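Local structure of glucose-6-phosphate isomerase (1ZZG) at residues L242-E252 with T281-Q292; F299-L310 with A353-L364. The protein probably catalyses the reversible isomerisation of glucose 6-phosphate to fructose 6-phosphate, a step shared by glycolysis and gluconeogenesis. All blocks are in the same frame, centred on the assembly; numbering follows the deposited sequence.

Interaction 1: residues L242-E252 with T281-Q292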
loop_
_atom_site.group_PDB
_atom_site.type_symbol
_atom_site.label_atom_id
_atom_site.label_comp_id
_atom_site.label_asym_id
_atom_site.label_seq_id
_atom_site.Cartn_x
_atom_site.Cartn_y
_atom_site.Cartn_z
ATOM N N LEU A 242 18.692 2.740 13.619
ATOM C CA LEU A 242 17.522 3.601 13.412
ATOM C C LEU A 242 16.349 2.640 13.191
ATOM O O LEU A 242 16.448 1.708 12.395
ATOM C CB LEU A 242 17.714 4.504 12.188
ATOM C CG LEU A 242 18.851 5.532 12.288
ATOM C CD1 LEU A 242 18.763 6.532 11.146
ATOM C CD2 LEU A 242 18.756 6.249 13.615
ATOM N N PRO A 243 15.218 2.864 13.880
ATOM C CA PRO A 243 14.036 1.996 13.761
ATOM C C PRO A 243 13.372 1.909 12.394
ATOM O O PRO A 243 12.765 0.889 12.049
ATOM C CB PRO A 243 13.083 2.567 14.816
ATOM C CG PRO A 243 13.387 4.041 14.771
ATOM C CD PRO A 243 14.917 4.060 14.695
ATOM N N VAL A 244 13.506 2.961 11.603
ATOM C CA VAL A 244 12.838 2.993 10.310
ATOM C C VAL A 244 13.688 3.165 9.056
ATOM O O VAL A 244 14.657 3.916 9.028
ATOM C CB VAL A 244 11.757 4.106 10.322
ATOM C CG1 VAL A 244 11.179 4.319 8.928
ATOM C CG2 VAL A 244 10.664 3.740 11.322
ATOM N N HIS A 245 13.296 2.449 8.012
ATOM C CA HIS A 245 13.950 2.540 6.721
ATOM C C HIS A 245 12.833 2.749 5.708
ATOM O O HIS A 245 12.028 1.848 5.462
ATOM C CB HIS A 245 14.725 1.260 6.400
ATOM C CG HIS A 245 15.264 1.226 5.004
ATOM N ND1 HIS A 245 15.887 2.306 4.421
ATOM C CD2 HIS A 245 15.267 0.243 4.071
ATOM C CE1 HIS A 245 16.251 1.993 3.190
ATOM N NE2 HIS A 245 15.886 0.745 2.954
ATOM N N VAL A 246 12.769 3.947 5.139
ATOM C CA VAL A 246 11.733 4.260 4.161
ATOM C C VAL A 246 12.188 3.928 2.744
ATOM O O VAL A 246 13.309 4.243 2.351
ATOM C CB VAL A 246 11.342 5.761 4.215
ATOM C CG1 VAL A 246 10.220 6.041 3.218
ATOM C CG2 VAL A 246 10.910 6.133 5.625
ATOM N N PHE A 247 11.310 3.271 1.991
ATOM C CA PHE A 247 11.591 2.898 0.607
ATOM C C PHE A 247 10.511 3.622 -0.201
ATOM O O PHE A 247 9.355 3.194 -0.234
ATOM C CB PHE A 247 11.481 1.372 0.435
ATOM C CG PHE A 247 11.856 0.881 -0.940
ATOM C CD1 PHE A 247 13.189 0.827 -1.340
ATOM C CD2 PHE A 247 10.871 0.484 -1.842
ATOM C CE1 PHE A 247 13.534 0.385 -2.616
ATOM C CE2 PHE A 247 11.203 0.043 -3.112
ATOM C CZ PHE A 247 12.538 -0.008 -3.504
ATOM N N MET A 248 10.899 4.721 -0.842
ATOM C CA MET A 248 9.974 5.554 -1.606
ATOM C C MET A 248 10.228 5.545 -3.112
ATOM O O MET A 248 11.296 5.937 -3.575
ATOM C CB MET A 248 10.055 6.983 -1.064
ATOM C CG MET A 248 9.058 7.971 -1.634
ATOM S SD MET A 248 9.197 9.542 -0.719
ATOM C CE MET A 248 7.934 10.520 -1.513
ATOM N N VAL A 249 9.224 5.121 -3.877
ATOM C CA VAL A 249 9.355 5.041 -5.328
ATOM C C VAL A 249 8.546 6.097 -6.075
ATOM O O VAL A 249 7.334 6.201 -5.894
ATOM C CB VAL A 249 8.920 3.648 -5.835
ATOM C CG1 VAL A 249 9.129 3.548 -7.339
ATOM C CG2 VAL A 249 9.707 2.570 -5.116
ATOM N N TYR A 250 9.225 6.874 -6.915
ATOM C CA TYR A 250 8.571 7.910 -7.703
ATOM C C TYR A 250 8.064 7.385 -9.033
ATOM O O TYR A 250 8.614 7.697 -10.089
ATOM C CB TYR A 250 9.519 9.089 -7.944
ATOM C CG TYR A 250 9.403 10.127 -6.863
ATOM C CD1 TYR A 250 9.965 9.918 -5.605
ATOM C CD2 TYR A 250 8.647 11.284 -7.067
ATOM C CE1 TYR A 250 9.771 10.831 -4.572
ATOM C CE2 TYR A 250 8.445 12.203 -6.039
ATOM C CZ TYR A 250 9.007 11.969 -4.798
ATOM O OH TYR A 250 8.781 12.863 -3.776
ATOM N N SER A 251 7.005 6.589 -8.960
ATOM C CA SER A 251 6.382 5.993 -10.132
ATOM C C SER A 251 5.059 5.373 -9.714
ATOM O O SER A 251 4.924 4.885 -8.594
ATOM C CB SER A 251 7.285 4.904 -10.721
ATOM O OG SER A 251 6.636 4.218 -11.781
ATOM N N GLU A 252 4.074 5.415 -10.606
ATOM C CA GLU A 252 2.782 4.810 -10.313
ATOM C C GLU A 252 2.802 3.391 -10.890
ATOM O O GLU A 252 2.205 2.471 -10.328
ATOM C CB GLU A 252 1.646 5.635 -10.931
ATOM C CG GLU A 252 0.244 5.058 -10.721
ATOM C CD GLU A 252 -0.208 5.022 -9.257
ATOM O OE1 GLU A 252 0.441 5.645 -8.385
ATOM O OE2 GLU A 252 -1.238 4.366 -8.981
ATOM N N THR A 281 15.328 -3.547 10.956
ATOM C CA THR A 281 14.732 -2.223 10.898
ATOM C C THR A 281 13.366 -2.356 10.237
ATOM O O THR A 281 13.118 -3.303 9.490
ATOM C CB THR A 281 15.605 -1.229 10.101
ATOM O OG1 THR A 281 15.772 -1.699 8.758
ATOM C CG2 THR A 281 16.979 -1.077 10.764
ATOM N N THR A 282 12.482 -1.410 10.524
ATOM C CA THR A 282 11.142 -1.428 9.970
ATOM C C THR A 282 11.059 -0.725 8.621
ATOM O O THR A 282 11.202 0.496 8.538
ATOM C CB THR A 282 10.153 -0.767 10.945
ATOM O OG1 THR A 282 10.255 -1.411 12.221
ATOM C CG2 THR A 282 8.715 -0.898 10.422
ATOM N N ALA A 283 10.835 -1.503 7.564
ATOM C CA ALA A 283 10.711 -0.948 6.224
ATOM C C ALA A 283 9.329 -0.307 6.094
ATOM O O ALA A 283 8.315 -0.932 6.410
ATOM C CB ALA A 283 10.883 -2.043 5.173
ATOM N N VAL A 284 9.307 0.939 5.628
ATOM C CA VAL A 284 8.069 1.694 5.454
ATOM C C VAL A 284 7.924 2.059 3.981
ATOM O O VAL A 284 8.772 2.750 3.420
ATOM C CB VAL A 284 8.089 2.989 6.304
ATOM C CG1 VAL A 284 6.801 3.771 6.102
ATOM C CG2 VAL A 284 8.265 2.643 7.770
ATOM N N PRO A 285 6.840 1.596 3.333
ATOM C CA PRO A 285 6.604 1.878 1.912
ATOM C C PRO A 285 6.098 3.299 1.649
ATOM O O PRO A 285 5.346 3.858 2.446
ATOM C CB PRO A 285 5.570 0.823 1.529
ATOM C CG PRO A 285 4.718 0.755 2.784
ATOM C CD PRO A 285 5.755 0.772 3.901
ATOM N N ALA A 286 6.518 3.875 0.526
ATOM C CA ALA A 286 6.087 5.212 0.139
ATOM C C ALA A 286 6.141 5.344 -1.371
ATOM O O ALA A 286 6.914 4.655 -2.044
ATOM C CB ALA A 286 6.971 6.266 0.784
ATOM N N LEU A 287 5.303 6.226 -1.901
ATOM C CA LEU A 287 5.256 6.468 -3.332
ATOM C C LEU A 287 5.364 7.963 -3.580
ATOM O O LEU A 287 4.825 8.761 -2.820
ATOM C CB LEU A 287 3.943 5.942 -3.927
ATOM C CG LEU A 287 3.730 4.424 -3.927
ATOM C CD1 LEU A 287 2.355 4.101 -4.523
ATOM C CD2 LEU A 287 4.833 3.750 -4.733
ATOM N N GLY A 288 6.067 8.332 -4.642
ATOM C CA GLY A 288 6.216 9.736 -4.975
ATOM C C GLY A 288 5.473 10.033 -6.258
ATOM O O GLY A 288 5.469 9.206 -7.179
ATOM N N PRO A 289 4.842 11.212 -6.365
ATOM C CA PRO A 289 4.785 12.280 -5.361
ATOM C C PRO A 289 3.644 12.230 -4.334
ATOM O O PRO A 289 3.617 13.047 -3.410
ATOM C CB PRO A 289 4.693 13.534 -6.219
ATOM C CG PRO A 289 3.782 13.078 -7.318
ATOM C CD PRO A 289 4.332 11.693 -7.664
ATOM N N LYS A 290 2.716 11.281 -4.466
ATOM C CA LYS A 290 1.578 11.229 -3.543
ATOM C C LYS A 290 1.938 11.266 -2.052
ATOM O O LYS A 290 1.212 11.859 -1.249
ATOM C CB LYS A 290 0.677 10.011 -3.836
ATOM C CG LYS A 290 1.231 8.666 -3.375
ATOM C CD LYS A 290 0.281 7.512 -3.719
ATOM C CE LYS A 290 0.139 7.337 -5.229
ATOM N NZ LYS A 290 -0.676 6.145 -5.621
ATOM N N ASP A 291 3.054 10.657 -1.663
ATOM C CA ASP A 291 3.412 10.681 -0.253
ATOM C C ASP A 291 4.026 11.994 0.235
ATOM O O ASP A 291 4.378 12.129 1.407
ATOM C CB ASP A 291 4.286 9.478 0.095
ATOM C CG ASP A 291 3.448 8.254 0.422
ATOM O OD1 ASP A 291 2.528 8.397 1.258
ATOM O OD2 ASP A 291 3.690 7.168 -0.144
ATOM N N GLN A 292 4.135 12.968 -0.664
ATOM C CA GLN A 292 4.629 14.289 -0.288
ATOM C C GLN A 292 3.402 14.910 0.382
ATOM O O GLN A 292 3.488 15.922 1.084
ATOM C CB GLN A 292 5.008 15.110 -1.529
ATOM C CG GLN A 292 6.148 14.526 -2.365
ATOM C CD GLN A 292 6.351 15.247 -3.695
ATOM O OE1 GLN A 292 7.150 14.815 -4.529
ATOM N NE2 GLN A 292 5.625 16.346 -3.899
#
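Gly288 lies against Tyr250 just where two parallel strands run out, and the pair illustrates how closely an aromatic ring can settle on a bare CA. CA of Gly288 sits over the middle of the Tyr250 ring, 3.4 Å from its centroid, in a CH-pi contact; a CB there would collide with Tyr250 CE1. At the ring edge, Tyr250 OH donates to Gln292 OE1 over 2.7 Å, in the carbonyl plane and on a lone pair, although ring and amide planes are 41° apart. The same hydroxyl is hydrogen-bonded to Thr350.

Beside this, Met248 holds its CG opposite the backbone N (chi1 -174°) and runs out extended, passing Ala286 CB with CG at 3.6 Å and ending with CE 3.9 Å from Gly288 CA. Val244 CG1 and Val284 CG2 meet on the same face of the sheet, 3.6 Å apart.

Seven backbone bonds align Val244 with Thr282 through Val249 with Leu287. The second shell fixes the turn beyond: Asp291 OD2 takes the N-H of Leu287 on its anti lone pair at 2.6 Å, and a cis peptide bond precedes Pro289. Further out, Lys290 NZ forms a salt bridge of 3.0 Å to Glu252 OE1 and a second one to Asp99 of the second subunit.

The connection between these adjacent parallel strands carries helix 257-269, which packs on Val249, Ala283 and Leu287 and holds Glu267, probably the catalytic proton donor, its side chain about 10 Å from that of Ala283. Strand 306-313 flanks 244-249 on its other edge, while helix 339-356 covers Tyr250 and Pro289.

Interaction 2: residues F299-L310 with A353-L364; sequences FREGPLDKLLAL and ALAEAGQRVYAL
Leu354, from the last turn of its helix, spreads its two methyls between a helix end and a strand. CD2 lies 3.5 Å from Phe299 CB, the two side chains running side by side, whereas CD1 meets Leu310 CD1 tip to tip at 3.8 Å. Leu308 completes this apolar cluster, its CD2 over one face of the Phe299 ring.

The tight packing continues around the buried Gln359, one amide serving two carbonyls directly and two further main-chain groups through a water. Its chain folds back at chi2 (-75°), bringing NE2 to 3.0 Å from Phe299 O, in plane with both amide and carbonyl, and to 3.1 Å from Pro303 O, more tilted. OE1 accepts from a water at 2.7 Å that also donates to Lys306 O and accepts from Arg360 N. A leucine in place of Gln359 would probably leave the carbonyls of Phe299 and Pro303 without this donor and the water without one acceptor. Ala309 CA lies over the Tyr362 ring, with CB 3.3 Å from Tyr362 CZ. Four backbone bonds, from Leu308 N-Arg360 O to Leu364 N-Leu310 O, pair the strands.

The outer side is polar and more exposed. Arg300 NH1 bonds Ala353 O at 2.7 Å, on the face of that carbonyl opposite Ala357 N, and makes a salt bridge of 3.0 Å to OE1 of the exposed Glu356. In the second subunit, Gly401 O bonds Arg300 NE and Leu404 packs on both residues. The looser rim is at exposed Leu304 and Gly358, which ends this helix in a Schellman motif.

Helix 339-356 connects adjacent parallel strands 306-313 and 360-366 as a beta-alpha-beta unit, between 244-249 and antiparallel 3-5; its Tyr351 packs on Leu310, Val361 and Ala363, and helix 228-238 on Leu307 and Tyr362.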
loop_
_atom_site.group_PDB
_atom_site.type_symbol
_atom_site.label_atom_id
_atom_site.label_comp_id
_atom_site.label_asym_id
_atom_site.label_seq_id
_atom_site.Cartn_x
_atom_site.Cartn_y
_atom_site.Cartn_z
ATOM N N PHE A 299 8.478 13.121 7.810
ATOM C CA PHE A 299 9.907 13.026 7.533
ATOM C C PHE A 299 10.581 14.389 7.684
ATOM O O PHE A 299 11.740 14.477 8.084
ATOM C CB PHE A 299 10.168 12.491 6.114
ATOM C CG PHE A 299 9.485 11.174 5.809
ATOM C CD1 PHE A 299 9.173 10.273 6.823
ATOM C CD2 PHE A 299 9.164 10.840 4.495
ATOM C CE1 PHE A 299 8.544 9.058 6.537
ATOM C CE2 PHE A 299 8.537 9.626 4.195
ATOM C CZ PHE A 299 8.227 8.734 5.218
ATOM N N ARG A 300 9.835 15.444 7.371
ATOM C CA ARG A 300 10.339 16.809 7.431
ATOM C C ARG A 300 10.455 17.421 8.829
ATOM O O ARG A 300 11.463 18.055 9.146
ATOM C CB ARG A 300 9.460 17.720 6.560
ATOM C CG ARG A 300 9.593 17.506 5.055
ATOM C CD ARG A 300 10.766 18.301 4.496
ATOM N NE ARG A 300 10.553 19.740 4.637
ATOM C CZ ARG A 300 11.527 20.647 4.629
ATOM N NH1 ARG A 300 12.790 20.264 4.484
ATOM N NH2 ARG A 300 11.240 21.938 4.781
ATOM N N GLU A 301 9.446 17.233 9.671
ATOM C CA GLU A 301 9.481 17.839 10.998
ATOM C C GLU A 301 9.401 16.859 12.155
ATOM O O GLU A 301 9.437 17.259 13.317
ATOM C CB GLU A 301 8.361 18.875 11.113
ATOM C CG GLU A 301 8.309 19.820 9.927
ATOM C CD GLU A 301 7.443 21.042 10.175
ATOM O OE1 GLU A 301 6.270 20.887 10.592
ATOM O OE2 GLU A 301 7.944 22.161 9.941
ATOM N N GLY A 302 9.289 15.574 11.833
ATOM C CA GLY A 302 9.229 14.564 12.870
ATOM C C GLY A 302 10.634 14.144 13.268
ATOM O O GLY A 302 11.605 14.709 12.771
ATOM N N PRO A 303 10.775 13.147 14.153
ATOM C CA PRO A 303 12.080 12.656 14.613
ATOM C C PRO A 303 13.035 12.262 13.484
ATOM O O PRO A 303 12.607 11.801 12.425
ATOM C CB PRO A 303 11.712 11.452 15.480
ATOM C CG PRO A 303 10.338 11.795 15.983
ATOM C CD PRO A 303 9.677 12.373 14.759
ATOM N N LEU A 304 14.330 12.450 13.714
ATOM C CA LEU A 304 15.342 12.078 12.730
ATOM C C LEU A 304 15.754 10.645 13.046
ATOM O O LEU A 304 16.881 10.386 13.467
ATOM C CB LEU A 304 16.553 13.004 12.835
ATOM C CG LEU A 304 16.288 14.463 12.452
ATOM C CD1 LEU A 304 17.519 15.315 12.764
ATOM C CD2 LEU A 304 15.932 14.544 10.976
ATOM N N ASP A 305 14.828 9.713 12.841
ATOM C CA ASP A 305 15.079 8.307 13.141
ATOM C C ASP A 305 14.869 7.397 11.938
ATOM O O ASP A 305 14.467 6.243 12.086
ATOM C CB ASP A 305 14.160 7.861 14.279
ATOM C CG ASP A 305 12.686 8.041 13.945
ATOM O OD1 ASP A 305 12.367 8.562 12.860
ATOM O OD2 ASP A 305 11.837 7.656 14.776
ATOM N N LYS A 306 15.168 7.910 10.754
ATOM C CA LYS A 306 14.975 7.140 9.542
ATOM C C LYS A 306 16.133 7.226 8.558
ATOM O O LYS A 306 16.952 8.147 8.605
ATOM C CB LYS A 306 13.707 7.633 8.831
ATOM C CG LYS A 306 12.451 7.630 9.692
ATOM C CD LYS A 306 11.340 8.464 9.056
ATOM C CE LYS A 306 10.035 8.381 9.857
ATOM N NZ LYS A 306 10.186 8.886 11.255
ATOM N N LEU A 307 16.197 6.227 7.682
ATOM C CA LEU A 307 17.164 6.200 6.590
ATOM C C LEU A 307 16.196 6.084 5.424
ATOM O O LEU A 307 15.426 5.123 5.354
ATOM C CB LEU A 307 18.067 4.963 6.627
ATOM C CG LEU A 307 18.911 4.809 5.347
ATOM C CD1 LEU A 307 19.866 5.996 5.205
ATOM C CD2 LEU A 307 19.699 3.506 5.388
ATOM N N LEU A 308 16.208 7.061 4.529
ATOM C CA LEU A 308 15.289 7.033 3.407
ATOM C C LEU A 308 15.963 6.816 2.065
ATOM O O LEU A 308 16.949 7.472 1.730
ATOM C CB LEU A 308 14.469 8.326 3.345
ATOM C CG LEU A 308 13.642 8.705 4.578
ATOM C CD1 LEU A 308 14.463 9.597 5.502
ATOM C CD2 LEU A 308 12.387 9.444 4.137
ATOM N N ALA A 309 15.407 5.888 1.301
ATOM C CA ALA A 309 15.909 5.585 -0.021
ATOM C C ALA A 309 14.824 5.983 -1.012
ATOM O O ALA A 309 13.668 5.568 -0.885
ATOM C CB ALA A 309 16.214 4.100 -0.142
ATOM N N LEU A 310 15.198 6.805 -1.984
ATOM C CA LEU A 310 14.271 7.254 -3.011
ATOM C C LEU A 310 14.659 6.669 -4.364
ATOM O O LEU A 310 15.779 6.854 -4.838
ATOM C CB LEU A 310 14.253 8.788 -3.102
ATOM C CG LEU A 310 13.187 9.560 -2.315
ATOM C CD1 LEU A 310 13.337 9.309 -0.826
ATOM C CD2 LEU A 310 13.317 11.043 -2.620
ATOM N N ALA A 353 14.595 18.334 -0.144
ATOM C CA ALA A 353 13.867 18.790 1.040
ATOM C C ALA A 353 14.107 17.854 2.216
ATOM O O ALA A 353 14.294 18.293 3.352
ATOM C CB ALA A 353 12.369 18.894 0.740
ATOM N N LEU A 354 14.103 16.555 1.944
ATOM C CA LEU A 354 14.335 15.570 2.988
ATOM C C LEU A 354 15.723 15.776 3.598
ATOM O O LEU A 354 15.899 15.698 4.815
ATOM C CB LEU A 354 14.213 14.158 2.409
ATOM C CG LEU A 354 12.796 13.703 2.054
ATOM C CD1 LEU A 354 12.830 12.388 1.273
ATOM C CD2 LEU A 354 12.005 13.547 3.340
ATOM N N ALA A 355 16.707 16.052 2.749
ATOM C CA ALA A 355 18.066 16.271 3.228
ATOM C C ALA A 355 18.155 17.591 3.997
ATOM O O ALA A 355 18.858 17.682 5.004
ATOM C CB ALA A 355 19.043 16.268 2.057
ATOM N N GLU A 356 17.428 18.604 3.525
ATOM C CA GLU A 356 17.416 19.924 4.165
ATOM C C GLU A 356 16.857 19.804 5.578
ATOM O O GLU A 356 17.251 20.545 6.475
ATOM C CB GLU A 356 16.560 20.897 3.343
ATOM C CG GLU A 356 16.670 22.382 3.714
ATOM C CD GLU A 356 15.946 22.755 5.005
ATOM O OE1 GLU A 356 14.935 22.102 5.348
ATOM O OE2 GLU A 356 16.380 23.725 5.670
ATOM N N ALA A 357 15.940 18.860 5.769
ATOM C CA ALA A 357 15.328 18.639 7.073
ATOM C C ALA A 357 16.251 17.852 8.006
ATOM O O ALA A 357 15.916 17.614 9.169
ATOM C CB ALA A 357 13.995 17.908 6.909
ATOM N N GLY A 358 17.405 17.436 7.490
ATOM C CA GLY A 358 18.359 16.699 8.309
ATOM C C GLY A 358 18.255 15.179 8.305
ATOM O O GLY A 358 18.962 14.506 9.063
ATOM N N GLN A 359 17.386 14.628 7.460
ATOM C CA GLN A 359 17.214 13.180 7.391
ATOM C C GLN A 359 18.312 12.520 6.562
ATOM O O GLN A 359 18.802 13.092 5.588
ATOM C CB GLN A 359 15.849 12.821 6.776
ATOM C CG GLN A 359 14.641 13.185 7.630
ATOM C CD GLN A 359 14.439 12.253 8.809
ATOM O OE1 GLN A 359 15.335 11.506 9.186
ATOM N NE2 GLN A 359 13.256 12.306 9.405
ATOM N N ARG A 360 18.703 11.315 6.961
ATOM C CA ARG A 360 19.707 10.571 6.220
ATOM C C ARG A 360 18.970 9.996 5.011
ATOM O O ARG A 360 18.115 9.117 5.151
ATOM C CB ARG A 360 20.297 9.455 7.089
ATOM C CG ARG A 360 21.322 9.947 8.119
ATOM C CD ARG A 360 22.533 10.539 7.402
ATOM N NE ARG A 360 23.574 11.045 8.295
ATOM C CZ ARG A 360 24.435 10.289 8.966
ATOM N NH1 ARG A 360 24.396 8.968 8.861
ATOM N NH2 ARG A 360 25.344 10.861 9.745
ATOM N N VAL A 361 19.298 10.506 3.828
ATOM C CA VAL A 361 18.645 10.068 2.604
ATOM C C VAL A 361 19.607 9.904 1.432
ATOM O O VAL A 361 20.619 10.596 1.341
ATOM C CB VAL A 361 17.538 11.073 2.196
ATOM C CG1 VAL A 361 18.151 12.450 1.942
ATOM C CG2 VAL A 361 16.804 10.574 0.958
ATOM N N TYR A 362 19.277 8.974 0.543
ATOM C CA TYR A 362 20.068 8.707 -0.648
ATOM C C TYR A 362 19.095 8.313 -1.744
ATOM O O TYR A 362 17.919 8.059 -1.473
ATOM C CB TYR A 362 21.085 7.582 -0.393
ATOM C CG TYR A 362 20.494 6.213 -0.122
ATOM C CD1 TYR A 362 20.248 5.317 -1.163
ATOM C CD2 TYR A 362 20.203 5.804 1.181
ATOM C CE1 TYR A 362 19.734 4.044 -0.913
ATOM C CE2 TYR A 362 19.688 4.533 1.443
ATOM C CZ TYR A 362 19.460 3.663 0.393
ATOM O OH TYR A 362 18.984 2.408 0.650
ATOM N N ALA A 363 19.572 8.263 -2.979
ATOM C CA ALA A 363 18.696 7.920 -4.083
ATOM C C ALA A 363 19.278 6.889 -5.021
ATOM O O ALA A 363 20.491 6.807 -5.205
ATOM C CB ALA A 363 18.337 9.183 -4.872
ATOM N N LEU A 364 18.388 6.096 -5.604
ATOM C CA LEU A 364 18.762 5.087 -6.576
ATOM C C LEU A 364 18.047 5.494 -7.852
ATOM O O LEU A 364 16.818 5.528 -7.903
ATOM C CB LEU A 364 18.302 3.697 -6.130
ATOM C CG LEU A 364 19.168 3.007 -5.075
ATOM C CD1 LEU A 364 18.510 1.707 -4.634
ATOM C CD2 LEU A 364 20.547 2.740 -5.651
HETATM O O HOH W 1 17.759 10.391 9.663
#

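Overall arrangement
Strand 3-5, near the N terminus, lies at one edge of the mixed sheet that both contacts build. Later in the chain, interaction 1 closes a loop of 28 residues that holds helix 257-269 and the short strand 271-272. Helix 296-301 then follows, and interaction 2 closes a longer loop of 42 residues containing most of helix 339-356. The two loops come in series, neither nested nor crossed. They are joined through the middle of the sheet, where strands 244-249 and 306-313 are neighbours: Val246 O lies 2.9 Å from Ala309 N, probably hydrogen-bonded. Both contacts also reach the second subunit: Thr282 OG1 is hydrogen-bonded to Lys306 of that subunit, so partners of the two contacts meet across the interface.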